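Local atomic coordinates of carbohydrate kinase, FGGY (Rhodospirillum rubrum, PDB entry 3IFR), a protein that probably phosphorylates D-xylulose as a xylulokinase of the FGGY family of carbohydrate kinases. Residues Gly11-Thr16 / Leu435-Gly440; Arg36-Ser41 / Ala48-Ala53; Ala53-Asn58 / Thr83-Ala88. All coordinates share one frame; numbering follows the deposited sequence.

Contact 1 (Gly11-Thr16 / Leu435-Gly440); sequences GLDIGT and LGSAVG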
loop_
_atom_site.group_PDB
_atom_site.type_symbol
_atom_site.label_atom_id
_atom_site.label_comp_id
_atom_site.label_asym_id
_atom_site.label_seq_id
_atom_site.Cartn_x
_atom_site.Cartn_y
_atom_site.Cartn_z
ATOM N N GLY A 11 -9.848 14.772 -3.232
ATOM C CA GLY A 11 -9.411 13.387 -3.322
ATOM C C GLY A 11 -10.476 12.425 -2.806
ATOM O O GLY A 11 -11.130 12.666 -1.774
ATOM N N LEU A 12 -10.643 11.315 -3.522
ATOM C CA LEU A 12 -11.592 10.290 -3.179
ATOM C C LEU A 12 -10.818 8.962 -3.036
ATOM O O LEU A 12 -10.017 8.603 -3.895
ATOM C CB LEU A 12 -12.624 10.187 -4.306
ATOM C CG LEU A 12 -13.624 9.009 -4.269
ATOM C CD1 LEU A 12 -14.537 9.105 -3.030
ATOM C CD2 LEU A 12 -14.466 8.943 -5.521
ATOM N N ASP A 13 -11.067 8.223 -1.964
ATOM C CA ASP A 13 -10.344 6.975 -1.710
ATOM C C ASP A 13 -11.331 5.794 -1.596
ATOM O O ASP A 13 -12.122 5.697 -0.644
ATOM C CB ASP A 13 -9.469 7.130 -0.457
ATOM C CG ASP A 13 -8.902 5.803 0.044
ATOM O OD1 ASP A 13 -8.815 4.844 -0.741
ATOM O OD2 ASP A 13 -8.560 5.730 1.251
ATOM N N ILE A 14 -11.293 4.928 -2.603
ATOM C CA ILE A 14 -12.091 3.726 -2.643
ATOM C C ILE A 14 -11.322 2.677 -1.850
ATOM O O ILE A 14 -10.564 1.865 -2.415
ATOM C CB ILE A 14 -12.333 3.222 -4.079
ATOM C CG1 ILE A 14 -13.480 3.973 -4.735
ATOM C CG2 ILE A 14 -12.870 1.834 -4.038
ATOM C CD1 ILE A 14 -13.291 5.407 -4.909
ATOM N N GLY A 15 -11.513 2.709 -0.533
ATOM C CA GLY A 15 -10.730 1.897 0.378
ATOM C C GLY A 15 -11.363 0.558 0.612
ATOM O O GLY A 15 -12.478 0.301 0.168
ATOM N N THR A 16 -10.672 -0.287 1.344
ATOM C CA THR A 16 -11.121 -1.626 1.543
ATOM C C THR A 16 -12.307 -1.712 2.473
ATOM O O THR A 16 -13.262 -2.448 2.180
ATOM C CB THR A 16 -10.010 -2.511 2.095
ATOM O OG1 THR A 16 -9.195 -2.883 1.016
ATOM C CG2 THR A 16 -10.598 -3.847 2.640
ATOM N N LEU A 435 -6.055 10.983 7.526
ATOM C CA LEU A 435 -7.001 10.993 6.427
ATOM C C LEU A 435 -6.551 10.040 5.352
ATOM O O LEU A 435 -7.369 9.593 4.565
ATOM C CB LEU A 435 -7.087 12.383 5.820
ATOM C CG LEU A 435 -8.012 13.323 6.578
ATOM C CD1 LEU A 435 -7.763 13.179 8.061
ATOM C CD2 LEU A 435 -7.806 14.778 6.121
ATOM N N GLY A 436 -5.246 9.768 5.281
ATOM C CA GLY A 436 -4.723 8.744 4.385
ATOM C C GLY A 436 -4.377 9.064 2.923
ATOM O O GLY A 436 -3.744 10.101 2.593
ATOM N N SER A 437 -4.770 8.121 2.051
ATOM C CA SER A 437 -4.473 8.150 0.626
ATOM C C SER A 437 -5.224 9.258 -0.098
ATOM O O SER A 437 -4.791 9.725 -1.174
ATOM C CB SER A 437 -4.867 6.815 -0.017
ATOM O OG SER A 437 -4.369 5.689 0.681
ATOM N N ALA A 438 -6.353 9.675 0.466
ATOM C CA ALA A 438 -7.194 10.660 -0.228
ATOM C C ALA A 438 -6.396 11.901 -0.428
ATOM O O ALA A 438 -6.547 12.580 -1.442
ATOM C CB ALA A 438 -8.449 10.982 0.538
ATOM N N VAL A 439 -5.533 12.184 0.549
ATOM C CA VAL A 439 -4.627 13.327 0.477
ATOM C C VAL A 439 -3.598 13.256 -0.661
ATOM O O VAL A 439 -3.319 14.274 -1.333
ATOM C CB VAL A 439 -3.840 13.546 1.793
ATOM C CG1 VAL A 439 -2.783 14.607 1.549
ATOM C CG2 VAL A 439 -4.774 13.914 2.945
ATOM N N GLY A 440 -2.983 12.079 -0.836
ATOM C CA GLY A 440 -2.063 11.871 -1.939
ATOM C C GLY A 440 -2.853 12.156 -3.205
ATOM O O GLY A 440 -2.337 12.699 -4.186
HETATM O O HOH W 1 -7.958 8.047 2.380
HETATM O O HOH W 2 -6.323 5.322 2.800
#
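A chi1 of 168° places CG of Asp-13 beside its own carbonyl carbon and turns the carboxylate toward the first turn of helix 437-448, with OD2 beside CB of Ser-437. No direct hydrogen bond spans the segments; water links them. Water 1 donates to Asp-13 OD2 at 2.6 Å and to Leu-435 O at 2.7 Å, while accepting from Ala-438 N at 3.0 Å. Water 2 gives a second bond to Asp-13 OD2 (2.8 Å) and accepts from Ser-437 N at a longer 3.3 Å. Beside these water bonds there is direct packing: CB of Asp-13 lies 4.1 Å from CB of Ala-438. Gly-11 lets the strand come close to the helix, its CA meeting Ala-438 O at 3.5 Å in a nearly straight CA-H...O contact (171° at H). The Ser-437 hydroxyl is hydrogen-bonded to Asp-245 O and, weakly, to Ser-249 OG. Gly-11 to Thr-16, with its Asp-Ile-Gly-Thr sequence, fits the phosphate-binding motif of the first actin-like ATPase domain, whereas the helix belongs to the second. A carboxylate linked to backbone N-H groups by water, beside a close glycine contact, suggests an interface that could adjust, consistent with the hinged closure known in this superfamily.

Contact 2 (Arg36-Ser41 / Ala48-Ala53); sequences RPTTLS and AEEDPA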
loop_
_atom_site.group_PDB
_atom_site.type_symbol
_atom_site.label_atom_id
_atom_site.label_comp_id
_atom_site.label_asym_id
_atom_site.label_seq_id
_atom_site.Cartn_x
_atom_site.Cartn_y
_atom_site.Cartn_z
ATOM N N ARG A 36 -17.796 6.539 4.325
ATOM C CA ARG A 36 -18.868 5.565 4.316
ATOM C C ARG A 36 -18.199 4.203 4.392
ATOM O O ARG A 36 -17.168 3.970 3.735
ATOM C CB ARG A 36 -19.716 5.644 3.027
ATOM C CG ARG A 36 -20.603 6.890 2.833
ATOM C CD ARG A 36 -21.653 7.040 3.939
ATOM N NE ARG A 36 -22.582 8.144 3.672
ATOM C CZ ARG A 36 -22.327 9.410 3.983
ATOM N NH1 ARG A 36 -21.173 9.707 4.549
ATOM N NH2 ARG A 36 -23.208 10.377 3.720
ATOM N N PRO A 37 -18.797 3.289 5.176
ATOM C CA PRO A 37 -18.288 1.929 5.315
ATOM C C PRO A 37 -18.466 1.135 4.001
ATOM O O PRO A 37 -19.407 1.379 3.235
ATOM C CB PRO A 37 -19.191 1.343 6.425
ATOM C CG PRO A 37 -19.832 2.523 7.066
ATOM C CD PRO A 37 -20.040 3.473 5.945
ATOM N N THR A 38 -17.563 0.190 3.760
ATOM C CA THR A 38 -17.638 -0.645 2.576
ATOM C C THR A 38 -17.556 -2.015 3.115
ATOM O O THR A 38 -16.830 -2.215 4.092
ATOM C CB THR A 38 -16.414 -0.461 1.697
ATOM O OG1 THR A 38 -16.339 0.910 1.312
ATOM C CG2 THR A 38 -16.471 -1.378 0.475
ATOM N N THR A 39 -18.294 -2.949 2.501
ATOM C CA THR A 39 -18.331 -4.325 2.987
ATOM C C THR A 39 -17.317 -5.220 2.275
ATOM O O THR A 39 -17.288 -5.291 1.036
ATOM C CB THR A 39 -19.720 -4.957 2.816
ATOM O OG1 THR A 39 -20.721 -4.132 3.428
ATOM C CG2 THR A 39 -19.744 -6.362 3.432
ATOM N N LEU A 40 -16.464 -5.872 3.057
ATOM C CA LEU A 40 -15.630 -6.958 2.560
ATOM C C LEU A 40 -16.440 -8.211 2.772
ATOM O O LEU A 40 -16.749 -8.539 3.918
ATOM C CB LEU A 40 -14.368 -7.053 3.414
ATOM C CG LEU A 40 -13.203 -7.946 2.983
ATOM C CD1 LEU A 40 -12.920 -7.821 1.485
ATOM C CD2 LEU A 40 -11.968 -7.515 3.763
ATOM N N SER A 41 -16.820 -8.903 1.701
ATOM C CA SER A 41 -17.458 -10.205 1.845
ATOM C C SER A 41 -16.456 -11.332 1.664
ATOM O O SER A 41 -15.440 -11.175 0.980
ATOM C CB SER A 41 -18.577 -10.400 0.814
ATOM O OG SER A 41 -19.483 -9.316 0.857
ATOM N N ALA A 48 -12.119 -12.851 -0.797
ATOM C CA ALA A 48 -12.290 -11.425 -0.434
ATOM C C ALA A 48 -12.943 -10.697 -1.587
ATOM O O ALA A 48 -12.318 -10.504 -2.650
ATOM C CB ALA A 48 -10.968 -10.773 -0.096
ATOM N N GLU A 49 -14.195 -10.306 -1.406
ATOM C CA GLU A 49 -14.941 -9.728 -2.519
ATOM C C GLU A 49 -15.598 -8.431 -2.129
ATOM O O GLU A 49 -15.947 -8.254 -0.957
ATOM C CB GLU A 49 -16.005 -10.715 -3.021
ATOM C CG GLU A 49 -15.404 -12.017 -3.539
ATOM C CD GLU A 49 -16.333 -12.849 -4.400
ATOM O OE1 GLU A 49 -17.568 -12.833 -4.203
ATOM O OE2 GLU A 49 -15.801 -13.556 -5.275
ATOM N N GLU A 50 -15.771 -7.527 -3.104
ATOM C CA GLU A 50 -16.628 -6.362 -2.887
ATOM C C GLU A 50 -17.603 -6.088 -4.032
ATOM O O GLU A 50 -17.502 -6.628 -5.126
ATOM C CB GLU A 50 -15.849 -5.116 -2.463
ATOM C CG GLU A 50 -14.750 -5.415 -1.428
ATOM C CD GLU A 50 -14.259 -4.196 -0.625
ATOM O OE1 GLU A 50 -14.241 -3.069 -1.168
ATOM O OE2 GLU A 50 -13.874 -4.382 0.555
ATOM N N ASP A 51 -18.587 -5.266 -3.734
ATOM C CA ASP A 51 -19.630 -4.963 -4.665
ATOM C C ASP A 51 -19.311 -3.625 -5.276
ATOM O O ASP A 51 -19.390 -2.600 -4.585
ATOM C CB ASP A 51 -20.920 -4.849 -3.860
ATOM C CG ASP A 51 -22.129 -4.585 -4.731
ATOM O OD1 ASP A 51 -21.932 -4.438 -5.965
ATOM O OD2 ASP A 51 -23.269 -4.516 -4.176
ATOM N N PRO A 52 -18.934 -3.598 -6.559
ATOM C CA PRO A 52 -18.551 -2.282 -7.125
ATOM C C PRO A 52 -19.691 -1.247 -7.088
ATOM O O PRO A 52 -19.467 -0.026 -7.120
ATOM C CB PRO A 52 -18.169 -2.602 -8.569
ATOM C CG PRO A 52 -17.852 -4.055 -8.586
ATOM C CD PRO A 52 -18.663 -4.709 -7.481
ATOM N N ALA A 53 -20.907 -1.724 -6.972
ATOM C CA ALA A 53 -22.033 -0.810 -6.893
ATOM C C ALA A 53 -22.060 -0.102 -5.545
ATOM O O ALA A 53 -22.543 1.017 -5.446
ATOM C CB ALA A 53 -23.362 -1.542 -7.152
HETATM O O HOH W 3 -18.690 -4.123 -0.795
#
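Ser-41 and Glu-49 form a single antiparallel bridge, a hydrogen-bonded pair: Ser-41 N donates to Glu-49 O at 2.9 Å and Glu-49 N returns the bond to Ser-41 O at 2.8 Å, each 161° at the hydrogen. Toward Thr-38 the direct backbone bonds stop, and the buried side chain of Glu-50 makes the contact. Extended beyond CG, it runs beneath Thr-39, whose O is 3.5 Å from Glu-50 CG, and crosses Thr-38 at about a right angle, with Glu-50 OE1 only 3.2 Å from the methyl CG2 of Thr-38. That oxygen has its hydrogen-bond partner in Trp-55.

The outer side is looser. Leu-40 is exposed, although a chi1 of -170° folds its branch back so that CD1 reaches Ala-48 CB at 3.9 Å. Past the bridge, water replaces direct pairing: water 3 donates to Thr-39 O at 2.6 Å and accepts from Asp-51 N at 3.2 Å. Exposed Asp-51 is the N-cap of helix 52-70, its OD1 accepting from Ala-53 N at 3.1 Å from above the carboxylate plane.

Glu-49 forms salt bridges with Arg-100 and Arg-109. The contact lies just past the end of strand 29-37, at the edge of the six-stranded sheet, next to the start of helix 52-70 and to strand 102-103, which pairs with strand 49-50.

Contact 3 (Ala53-Asn58 / Thr83-Ala88); sequences AQWWDN and TGMLPA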
loop_
_atom_site.group_PDB
_atom_site.type_symbol
_atom_site.label_atom_id
_atom_site.label_comp_id
_atom_site.label_asym_id
_atom_site.label_seq_id
_atom_site.Cartn_x
_atom_site.Cartn_y
_atom_site.Cartn_z
ATOM N N ALA A 53 -20.907 -1.724 -6.972
ATOM C CA ALA A 53 -22.033 -0.810 -6.893
ATOM C C ALA A 53 -22.060 -0.102 -5.545
ATOM O O ALA A 53 -22.543 1.017 -5.446
ATOM C CB ALA A 53 -23.362 -1.542 -7.152
ATOM N N GLN A 54 -21.562 -0.750 -4.503
ATOM C CA GLN A 54 -21.403 -0.049 -3.233
ATOM C C GLN A 54 -20.270 1.033 -3.275
ATOM O O GLN A 54 -20.428 2.140 -2.706
ATOM C CB GLN A 54 -21.202 -1.046 -2.108
ATOM C CG GLN A 54 -21.475 -0.488 -0.713
ATOM C CD GLN A 54 -20.907 -1.394 0.340
ATOM O OE1 GLN A 54 -19.905 -2.067 0.099
ATOM N NE2 GLN A 54 -21.555 -1.463 1.495
ATOM N N TRP A 55 -19.152 0.733 -3.948
ATOM C CA TRP A 55 -18.138 1.771 -4.129
ATOM C C TRP A 55 -18.834 3.014 -4.724
ATOM O O TRP A 55 -18.686 4.128 -4.223
ATOM C CB TRP A 55 -16.964 1.355 -5.026
ATOM C CG TRP A 55 -16.197 0.122 -4.631
ATOM C CD1 TRP A 55 -16.015 -0.389 -3.372
ATOM C CD2 TRP A 55 -15.471 -0.748 -5.524
ATOM N NE1 TRP A 55 -15.265 -1.550 -3.438
ATOM C CE2 TRP A 55 -14.906 -1.768 -4.746
ATOM C CE3 TRP A 55 -15.261 -0.750 -6.913
ATOM C CZ2 TRP A 55 -14.133 -2.781 -5.306
ATOM C CZ3 TRP A 55 -14.506 -1.744 -7.462
ATOM C CH2 TRP A 55 -13.940 -2.749 -6.664
ATOM N N TRP A 56 -19.612 2.807 -5.771
ATOM C CA TRP A 56 -20.181 3.916 -6.539
ATOM C C TRP A 56 -21.203 4.658 -5.725
ATOM O O TRP A 56 -21.263 5.881 -5.732
ATOM C CB TRP A 56 -20.823 3.404 -7.832
ATOM C CG TRP A 56 -21.488 4.481 -8.602
ATOM C CD1 TRP A 56 -22.804 4.538 -8.933
ATOM C CD2 TRP A 56 -20.900 5.706 -9.084
ATOM N NE1 TRP A 56 -23.068 5.690 -9.632
ATOM C CE2 TRP A 56 -21.923 6.432 -9.736
ATOM C CE3 TRP A 56 -19.610 6.256 -9.041
ATOM C CZ2 TRP A 56 -21.703 7.669 -10.363
ATOM C CZ3 TRP A 56 -19.392 7.500 -9.670
ATOM C CH2 TRP A 56 -20.444 8.184 -10.329
ATOM N N ASP A 57 -22.023 3.901 -5.008
ATOM C CA ASP A 57 -22.962 4.508 -4.086
ATOM C C ASP A 57 -22.287 5.235 -2.956
ATOM O O ASP A 57 -22.673 6.348 -2.627
ATOM C CB ASP A 57 -23.923 3.483 -3.529
ATOM C CG ASP A 57 -25.321 3.931 -3.702
ATOM O OD1 ASP A 57 -25.943 4.282 -2.672
ATOM O OD2 ASP A 57 -25.741 4.000 -4.898
ATOM N N ASN A 58 -21.302 4.590 -2.332
ATOM C CA ASN A 58 -20.425 5.284 -1.371
ATOM C C ASN A 58 -19.858 6.566 -1.996
ATOM O O ASN A 58 -19.984 7.646 -1.418
ATOM C CB ASN A 58 -19.283 4.390 -0.900
ATOM C CG ASN A 58 -19.669 3.420 0.230
ATOM O OD1 ASN A 58 -18.790 2.736 0.767
ATOM N ND2 ASN A 58 -20.939 3.349 0.589
ATOM N N THR A 83 -8.292 7.505 -5.902
ATOM C CA THR A 83 -7.373 6.437 -5.555
ATOM C C THR A 83 -8.216 5.300 -4.883
ATOM O O THR A 83 -9.426 5.461 -4.633
ATOM C CB THR A 83 -6.291 7.013 -4.615
ATOM O OG1 THR A 83 -5.367 6.004 -4.192
ATOM C CG2 THR A 83 -6.940 7.627 -3.381
ATOM N N GLY A 84 -7.581 4.152 -4.634
ATOM C CA GLY A 84 -8.205 3.059 -3.929
ATOM C C GLY A 84 -7.288 1.845 -3.894
ATOM O O GLY A 84 -6.173 1.871 -4.408
HETATM N N MSE A 85 -7.765 0.749 -3.310
HETATM C CA MSE A 85 -6.942 -0.460 -3.225
HETATM C C MSE A 85 -6.667 -1.081 -4.619
HETATM O O MSE A 85 -7.437 -0.895 -5.555
HETATM C CB MSE A 85 -7.567 -1.447 -2.240
HETATM C CG MSE A 85 -8.541 -2.457 -2.851
HETATM SE SE MSE A 85 -10.223 -1.784 -3.672
HETATM C CE MSE A 85 -11.411 -1.611 -2.085
ATOM N N LEU A 86 -5.559 -1.792 -4.754
ATOM C CA LEU A 86 -5.242 -2.490 -6.002
ATOM C C LEU A 86 -4.344 -3.706 -5.700
ATOM O O LEU A 86 -3.774 -3.822 -4.607
ATOM C CB LEU A 86 -4.513 -1.542 -6.999
ATOM C CG LEU A 86 -3.057 -1.132 -6.714
ATOM C CD1 LEU A 86 -2.397 -0.429 -7.913
ATOM C CD2 LEU A 86 -2.960 -0.240 -5.461
ATOM N N PRO A 87 -4.241 -4.628 -6.658
ATOM C CA PRO A 87 -5.108 -4.637 -7.845
ATOM C C PRO A 87 -6.422 -5.343 -7.520
ATOM O O PRO A 87 -6.408 -6.512 -7.110
ATOM C CB PRO A 87 -4.325 -5.471 -8.849
ATOM C CG PRO A 87 -2.973 -5.739 -8.221
ATOM C CD PRO A 87 -3.153 -5.607 -6.749
ATOM N N ALA A 88 -7.546 -4.638 -7.653
ATOM C CA ALA A 88 -8.820 -5.276 -7.496
ATOM C C ALA A 88 -9.112 -5.785 -8.898
ATOM O O ALA A 88 -8.569 -5.268 -9.890
ATOM C CB ALA A 88 -9.866 -4.280 -7.036
#
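The indole of Trp-55, which meets Met-85 and Ala-88, is held at its one polar atom: NE1 donates a hydrogen bond to Glu-50 OE1. That bond limits the rotation of the ring and leaves its carbon framework for apolar contact. Met-85, a selenomethionine, crosses the Trp-55 side chain at about a right angle. Bends at chi2 (-64°) and chi3 (-84°) curl it back, which brings Met-85 CE to 4.1 Å from Trp-55 NE1 and SE to 4.4 Å from Trp-55 CZ2. The selenium of Met-85 stands 5.1 Å from the centroid of the six-membered ring of Trp-55, 39° off the ring normal, a Met-aromatic contact in an oblique setting.

Trp-55 sits on helix 52-70, which packs on the central sheet of the actin-like N-terminal domain; Met-85 begins the loop that leaves strand 77-84. Backbones stay far apart, Trp-55 CA and Gly-84 CA being 10.0 Å from each other, so the long side chains of Trp-55 and Met-85 bridge most of the gap.

Farther along the loop, after the cis peptide bond preceding Pro-87, the chain turns Ala-88 toward the helix, and its CB comes within 4.4 Å of Trp-55 CH2. Ile-167 and Ser-163 of helix 163-172 also pack against the indole, and Ser-163 OG bonds to Met-85 O.

In the fold
Contacts 1 and 3 are buried and contact 2 only partly so, its centre lying about 18 Å from that of the chain against 11 and 15 Å for the other two. All three reach the same six-stranded sheet. Of the three, contact 1 alone joins the two family domains, its polar links running through water beside a direct glycine-to-helix approach; contact 2 combines backbone pairing with carboxylates near the edge of the sheet, while contact 3 is largely apolar. Contacts 2 and 3 share Ala-53 and helix 52-70, and Gln-54 OE1 accepts from Thr-39 N at 3.0 Å between them. Neighbouring strands 8-14 and 77-84 tie contact 1 to contact 3, with Ile-14 N 2.8 Å from Thr-83 O.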